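Long-range contacts in malate dehydrogenase (Pyrococcus horikoshii, PDB 1V9N), which catalyses, as a homodimer, the NAD-dependent interconversion of (S)-malate and oxaloacetate in the tricarboxylic acid cycle: residues A[42-47]-A[128-134]; A[96-100]-A[125-129]. All coordinates share one frame. Numbering follows the deposited sequence.

Contact 1 of 2, residues A[42-47]-A[128-134]. With NDP (NADPH dihydro-nicotinamide-adenine-dinucleotide phosphate), chain B.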
# COMPACT_ATOMS: atom_id res chain seq x y z
N ASP A 42 -18.36 4.73 18.98
CA ASP A 42 -18.63 3.90 17.82
C ASP A 42 -17.31 3.30 17.29
O ASP A 42 -17.23 2.12 16.99
CB ASP A 42 -19.29 4.73 16.72
CG ASP A 42 -19.78 3.89 15.55
OD1 ASP A 42 -20.11 4.47 14.50
OD2 ASP A 42 -19.83 2.65 15.69
N ASN A 43 -16.28 4.14 17.20
CA ASN A 43 -14.98 3.71 16.72
C ASN A 43 -14.30 2.71 17.65
O ASN A 43 -13.77 1.69 17.21
CB ASN A 43 -14.09 4.94 16.49
CG ASN A 43 -12.64 4.59 16.26
OD1 ASN A 43 -11.90 4.32 17.20
ND2 ASN A 43 -12.22 4.58 14.99
N LEU A 44 -14.30 3.00 18.95
CA LEU A 44 -13.66 2.11 19.91
C LEU A 44 -14.43 0.80 20.06
O LEU A 44 -13.82 -0.26 20.20
CB LEU A 44 -13.54 2.80 21.29
CG LEU A 44 -12.62 4.02 21.37
CD1 LEU A 44 -12.57 4.54 22.81
CD2 LEU A 44 -11.23 3.65 20.90
N VAL A 45 -15.75 0.87 20.04
CA VAL A 45 -16.58 -0.33 20.17
C VAL A 45 -16.42 -1.23 18.95
O VAL A 45 -16.39 -2.45 19.07
CB VAL A 45 -18.07 0.03 20.38
CG1 VAL A 45 -18.93 -1.24 20.36
CG2 VAL A 45 -18.25 0.74 21.71
N MSE A 46 -16.31 -0.62 17.77
CA MSE A 46 -16.14 -1.41 16.56
C MSE A 46 -14.85 -2.22 16.68
O MSE A 46 -14.81 -3.39 16.29
CB MSE A 46 -16.07 -0.53 15.32
CG MSE A 46 -15.84 -1.34 14.04
SE MSE A 46 -15.74 -0.28 12.43
CE MSE A 46 -17.62 0.09 12.23
N ALA A 47 -13.80 -1.60 17.21
CA ALA A 47 -12.52 -2.28 17.38
C ALA A 47 -12.66 -3.48 18.31
O ALA A 47 -12.11 -4.55 18.05
CB ALA A 47 -11.48 -1.31 17.95
N TYR A 128 -6.56 8.14 16.05
CA TYR A 128 -7.95 7.91 15.66
C TYR A 128 -8.48 6.48 15.67
O TYR A 128 -9.47 6.18 15.01
CB TYR A 128 -8.23 8.57 14.29
CG TYR A 128 -7.70 7.89 13.02
CD1 TYR A 128 -7.14 6.61 13.05
CD2 TYR A 128 -7.85 8.52 11.78
CE1 TYR A 128 -6.75 5.97 11.86
CE2 TYR A 128 -7.47 7.88 10.59
CZ TYR A 128 -6.93 6.61 10.64
OH TYR A 128 -6.60 5.96 9.46
N GLY A 129 -7.84 5.60 16.43
CA GLY A 129 -8.32 4.23 16.50
C GLY A 129 -8.01 3.41 15.26
O GLY A 129 -6.98 3.62 14.62
N ILE A 130 -8.89 2.47 14.92
CA ILE A 130 -8.65 1.63 13.75
C ILE A 130 -8.88 2.38 12.44
O ILE A 130 -9.86 3.11 12.30
CB ILE A 130 -9.52 0.34 13.78
CG1 ILE A 130 -11.00 0.70 13.89
CG2 ILE A 130 -9.11 -0.55 14.95
CD1 ILE A 130 -11.90 -0.51 13.90
N ALA A 131 -7.96 2.21 11.50
CA ALA A 131 -8.05 2.88 10.20
C ALA A 131 -9.25 2.36 9.40
O ALA A 131 -9.88 3.11 8.65
CB ALA A 131 -6.76 2.65 9.41
N GLY A 132 -9.57 1.08 9.57
CA GLY A 132 -10.68 0.50 8.84
C GLY A 132 -12.02 1.16 9.11
O GLY A 132 -12.93 1.11 8.28
N TYR A 133 -12.15 1.78 10.27
CA TYR A 133 -13.38 2.46 10.63
C TYR A 133 -13.75 3.55 9.61
O TYR A 133 -14.91 3.70 9.25
CB TYR A 133 -13.24 3.10 12.02
CG TYR A 133 -14.42 3.94 12.44
CD1 TYR A 133 -15.56 3.36 13.00
CD2 TYR A 133 -14.39 5.33 12.28
CE1 TYR A 133 -16.65 4.15 13.39
CE2 TYR A 133 -15.47 6.12 12.66
CZ TYR A 133 -16.59 5.53 13.21
OH TYR A 133 -17.64 6.33 13.59
N TYR A 134 -12.76 4.30 9.16
CA TYR A 134 -13.00 5.38 8.20
C TYR A 134 -13.17 4.84 6.78
O TYR A 134 -14.02 5.31 6.02
CB TYR A 134 -11.85 6.39 8.27
CG TYR A 134 -11.60 6.83 9.70
CD1 TYR A 134 -12.38 7.82 10.30
CD2 TYR A 134 -10.67 6.16 10.49
CE1 TYR A 134 -12.25 8.11 11.66
CE2 TYR A 134 -10.54 6.44 11.85
CZ TYR A 134 -11.33 7.41 12.43
OH TYR A 134 -11.22 7.65 13.78
PA NDP B . -4.16 -8.01 11.47
O1A NDP B . -5.05 -8.35 12.57
O2A NDP B . -2.91 -8.78 11.16
O5B NDP B . -5.09 -7.95 10.12
C5B NDP B . -4.53 -7.60 8.84
C4B NDP B . -5.71 -7.61 7.86
O4B NDP B . -5.70 -8.94 7.29
C3B NDP B . -7.10 -7.41 8.40
O3B NDP B . -7.85 -6.62 7.42
C2B NDP B . -7.71 -8.76 8.56
O2B NDP B . -9.14 -8.85 8.53
C1B NDP B . -6.99 -9.52 7.49
N9A NDP B . -6.72 -10.95 7.80
C8A NDP B . -6.36 -11.55 9.04
N7A NDP B . -6.19 -12.85 8.89
C5A NDP B . -6.43 -13.13 7.58
C6A NDP B . -6.41 -14.32 6.78
N6A NDP B . -6.09 -15.50 7.34
N1A NDP B . -6.71 -14.26 5.44
C2A NDP B . -7.03 -13.05 4.86
N3A NDP B . -7.07 -11.88 5.52
C4A NDP B . -6.76 -11.98 6.89
O3 NDP B . -3.73 -6.50 11.47
PN NDP B . -2.89 -5.50 12.37
O1N NDP B . -1.80 -5.04 11.51
O2N NDP B . -2.53 -6.35 13.56
O5D NDP B . -3.98 -4.39 12.69
C5D NDP B . -4.16 -3.83 14.02
C4D NDP B . -5.31 -2.74 14.01
O4D NDP B . -4.77 -1.58 14.62
C3D NDP B . -5.82 -2.28 12.62
O3D NDP B . -7.25 -2.16 12.70
C2D NDP B . -5.11 -0.96 12.35
O2D NDP B . -5.88 -0.13 11.51
C1D NDP B . -4.91 -0.43 13.79
N1N NDP B . -3.70 0.43 13.96
C2N NDP B . -3.94 1.79 14.29
C3N NDP B . -2.76 2.63 14.46
C7N NDP B . -2.94 4.05 14.81
O7N NDP B . -1.99 4.82 14.99
N7N NDP B . -4.18 4.57 14.96
C4N NDP B . -1.47 2.04 14.30
C5N NDP B . -1.27 0.71 13.97
C6N NDP B . -2.38 -0.11 13.80
P2B NDP B . -10.07 -8.98 9.77
O1X NDP B . -11.05 -9.98 9.32
O2X NDP B . -10.73 -7.66 10.06
O3X NDP B . -9.27 -9.46 10.97
O HOH W 1 -10.51 1.92 17.18
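Start at Tyr-128, whose carbonyl O accepts a 2.6 Å hydrogen bond from the OH of Tyr-134, closing the loop back on the helix that follows it. Gly-129 comes next with positive phi, a conformation that favours glycine; a CB here would also sit only 2.1 Å from Asn-43 OD1. Gly-129 O takes a hydrogen bond from the carboxamide N7N of NADPH (3.0 Å). Ile-130 N reaches Asn-43 OD1 through water 1, 2.8 Å from each atom, while its side chain packs on helix 34-49, CD1 4.0 Å from Met-46 CG and CG2 3.9 Å from Ala-47 CB. Ala-131 turns its CB away from that helix, and its N donates a hydrogen bond to the ribose O2D of NADPH (3.1 Å). Tyr-133 points toward 42-47: Asn-43 CB lies 3.9 Å from the ring centroid, almost on the normal, a CH-pi contact. Beside the ring edge, SE of selenomethionine Met-46 is 3.7 Å from Tyr-133 CD1, a Met-aromatic contact, and Tyr-133 OH donates to Asp-42 OD1 (3.2 Å). So the side chains of Ile-130 and Tyr-133 pack on helix 34-49 while the backbone at Gly-129 and Ala-131 binds the nicotinamide half of NADPH. Around this buried joint, helix 97-115 packs on Asn-43, Tyr-133 and Tyr-134, helix 16-29 touches Val-45, and strand 144-149 lies against Tyr-128 and Tyr-134.

Contact 2 of 2, residues A[96-100]-A[125-129]. With NDP (NADPH dihydro-nicotinamide-adenine-dinucleotide phosphate), chain B.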
# COMPACT_ATOMS: atom_id res chain seq x y z
N LEU A 96 -10.20 15.29 18.94
CA LEU A 96 -10.11 13.84 19.04
C LEU A 96 -9.92 13.33 17.61
O LEU A 96 -10.52 13.86 16.68
CB LEU A 96 -11.42 13.28 19.61
CG LEU A 96 -11.62 13.58 21.09
CD1 LEU A 96 -13.11 13.56 21.44
CD2 LEU A 96 -10.84 12.56 21.91
N GLY A 97 -9.07 12.32 17.44
CA GLY A 97 -8.82 11.78 16.11
C GLY A 97 -10.07 11.27 15.43
O GLY A 97 -10.24 11.45 14.22
N GLN A 98 -10.94 10.62 16.20
CA GLN A 98 -12.19 10.08 15.67
C GLN A 98 -13.07 11.19 15.08
O GLN A 98 -13.71 10.99 14.05
CB GLN A 98 -12.96 9.36 16.78
CG GLN A 98 -12.32 8.06 17.29
CD GLN A 98 -11.14 8.29 18.22
OE1 GLN A 98 -10.88 9.41 18.65
NE2 GLN A 98 -10.44 7.22 18.56
N VAL A 99 -13.11 12.34 15.73
CA VAL A 99 -13.91 13.48 15.27
C VAL A 99 -13.29 14.07 14.01
O VAL A 99 -13.98 14.29 13.01
CB VAL A 99 -14.02 14.58 16.36
CG1 VAL A 99 -14.72 15.81 15.80
CG2 VAL A 99 -14.79 14.04 17.55
N VAL A 100 -11.98 14.30 14.05
CA VAL A 100 -11.28 14.84 12.89
C VAL A 100 -11.40 13.88 11.70
O VAL A 100 -11.70 14.30 10.58
CB VAL A 100 -9.77 15.08 13.21
CG1 VAL A 100 -9.02 15.52 11.95
CG2 VAL A 100 -9.63 16.14 14.31
N SER A 125 -3.93 16.47 14.32
CA SER A 125 -5.00 15.65 14.86
C SER A 125 -4.45 14.78 16.00
O SER A 125 -3.37 15.05 16.53
CB SER A 125 -5.58 14.77 13.74
OG SER A 125 -6.67 13.99 14.20
N ASN A 126 -5.19 13.74 16.37
CA ASN A 126 -4.79 12.83 17.44
C ASN A 126 -5.06 11.39 17.03
O ASN A 126 -5.64 11.14 15.97
CB ASN A 126 -5.57 13.17 18.73
CG ASN A 126 -4.90 14.26 19.54
OD1 ASN A 126 -3.82 14.05 20.11
ND2 ASN A 126 -5.52 15.44 19.60
N HIS A 127 -4.65 10.43 17.86
CA HIS A 127 -4.84 9.01 17.56
C HIS A 127 -6.31 8.75 17.21
O HIS A 127 -7.20 9.10 17.98
CB HIS A 127 -4.43 8.18 18.78
CG HIS A 127 -4.60 6.70 18.59
ND1 HIS A 127 -5.74 6.02 18.97
CD2 HIS A 127 -3.75 5.77 18.09
CE1 HIS A 127 -5.59 4.74 18.71
NE2 HIS A 127 -4.39 4.55 18.18
N TYR A 128 -6.56 8.14 16.05
CA TYR A 128 -7.95 7.91 15.66
C TYR A 128 -8.48 6.48 15.67
O TYR A 128 -9.47 6.18 15.01
CB TYR A 128 -8.23 8.57 14.29
CG TYR A 128 -7.70 7.89 13.02
CD1 TYR A 128 -7.14 6.61 13.05
CD2 TYR A 128 -7.85 8.52 11.78
CE1 TYR A 128 -6.75 5.97 11.86
CE2 TYR A 128 -7.47 7.88 10.59
CZ TYR A 128 -6.93 6.61 10.64
OH TYR A 128 -6.60 5.96 9.46
N GLY A 129 -7.84 5.60 16.43
CA GLY A 129 -8.32 4.23 16.50
C GLY A 129 -8.01 3.41 15.26
O GLY A 129 -6.98 3.62 14.62
PA NDP B . -4.16 -8.01 11.47
O1A NDP B . -5.05 -8.35 12.57
O2A NDP B . -2.91 -8.78 11.16
O5B NDP B . -5.09 -7.95 10.12
C5B NDP B . -4.53 -7.60 8.84
C4B NDP B . -5.71 -7.61 7.86
O4B NDP B . -5.70 -8.94 7.29
C3B NDP B . -7.10 -7.41 8.40
O3B NDP B . -7.85 -6.62 7.42
C2B NDP B . -7.71 -8.76 8.56
O2B NDP B . -9.14 -8.85 8.53
C1B NDP B . -6.99 -9.52 7.49
N9A NDP B . -6.72 -10.95 7.80
C8A NDP B . -6.36 -11.55 9.04
N7A NDP B . -6.19 -12.85 8.89
C5A NDP B . -6.43 -13.13 7.58
C6A NDP B . -6.41 -14.32 6.78
N6A NDP B . -6.09 -15.50 7.34
N1A NDP B . -6.71 -14.26 5.44
C2A NDP B . -7.03 -13.05 4.86
N3A NDP B . -7.07 -11.88 5.52
C4A NDP B . -6.76 -11.98 6.89
O3 NDP B . -3.73 -6.50 11.47
PN NDP B . -2.89 -5.50 12.37
O1N NDP B . -1.80 -5.04 11.51
O2N NDP B . -2.53 -6.35 13.56
O5D NDP B . -3.98 -4.39 12.69
C5D NDP B . -4.16 -3.83 14.02
C4D NDP B . -5.31 -2.74 14.01
O4D NDP B . -4.77 -1.58 14.62
C3D NDP B . -5.82 -2.28 12.62
O3D NDP B . -7.25 -2.16 12.70
C2D NDP B . -5.11 -0.96 12.35
O2D NDP B . -5.88 -0.13 11.51
C1D NDP B . -4.91 -0.43 13.79
N1N NDP B . -3.70 0.43 13.96
C2N NDP B . -3.94 1.79 14.29
C3N NDP B . -2.76 2.63 14.46
C7N NDP B . -2.94 4.05 14.81
O7N NDP B . -1.99 4.82 14.99
N7N NDP B . -4.18 4.57 14.96
C4N NDP B . -1.47 2.04 14.30
C5N NDP B . -1.27 0.71 13.97
C6N NDP B . -2.38 -0.11 13.80
P2B NDP B . -10.07 -8.98 9.77
O1X NDP B . -11.05 -9.98 9.32
O2X NDP B . -10.73 -7.66 10.06
O3X NDP B . -9.27 -9.46 10.97
O HOH W 2 -8.33 10.81 19.73
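This is the end of a beta-alpha-beta crossover: strands 87-91 and 117-125 run parallel as neighbours, helix 97-115 connects them, and the loop leaving the second strand returns past the helix's N-terminus. Leu-96 is the N-cap residue, and its CB points away from the loop. Gly-97 makes the close approach possible, its CA 4.0 Å from that of Tyr-128; a CB would come within 2.2 Å of Asn-126 O. Gln-98, chi1 m and chi2 p, bends its amide back to the loop, with NE2 3.6 Å from Tyr-128 C. Val-100, chi1 t, has its CB 3.4 Å from Ser-125 OG, a hydroxyl hydrogen-bonded to His-280. Tyr-128 CB lies 3.5 Å from Gly-97 C, and chi1 p carries the ring away from the helix, its OH hydrogen-bonded to Ser-147. The CA-to-CB bond of His-127 points away from the helix; with chi1 t its ring lies in the NADPH pocket, where NE2 is 3.2 Å from N7N of NADPH and ND1 is hydrogen-bonded to Tyr-63. No direct hydrogen bond crosses; water 2 bridges the segments instead, accepting from Gly-97 N (2.8 Å) and donating to Gln-98 OE1 (3.1 Å) and His-127 O (2.7 Å).

In the fold
Both contacts are buried and neither is a surface patch, but contact 1 is nearer the middle of the chain, its centre about 6 Å from the chain centre against about 10 Å for contact 2. They share Tyr-128 and Gly-129, so one loop packs against both helix 34-49 and the start of helix 97-115. The helices themselves touch at Gln-98, whose NE2 packs 3.5 Å from Asn-43 OD1, and Tyr-134 OH lies 3.2 Å from Gln-98 CA. Each contact uses a bridging water, but only contact 1 adds a direct hydrogen bond, with aromatic and apolar packing; contact 2 depends on close approach at Gly-97. Both touch NADPH, which residues of the second subunit also bind.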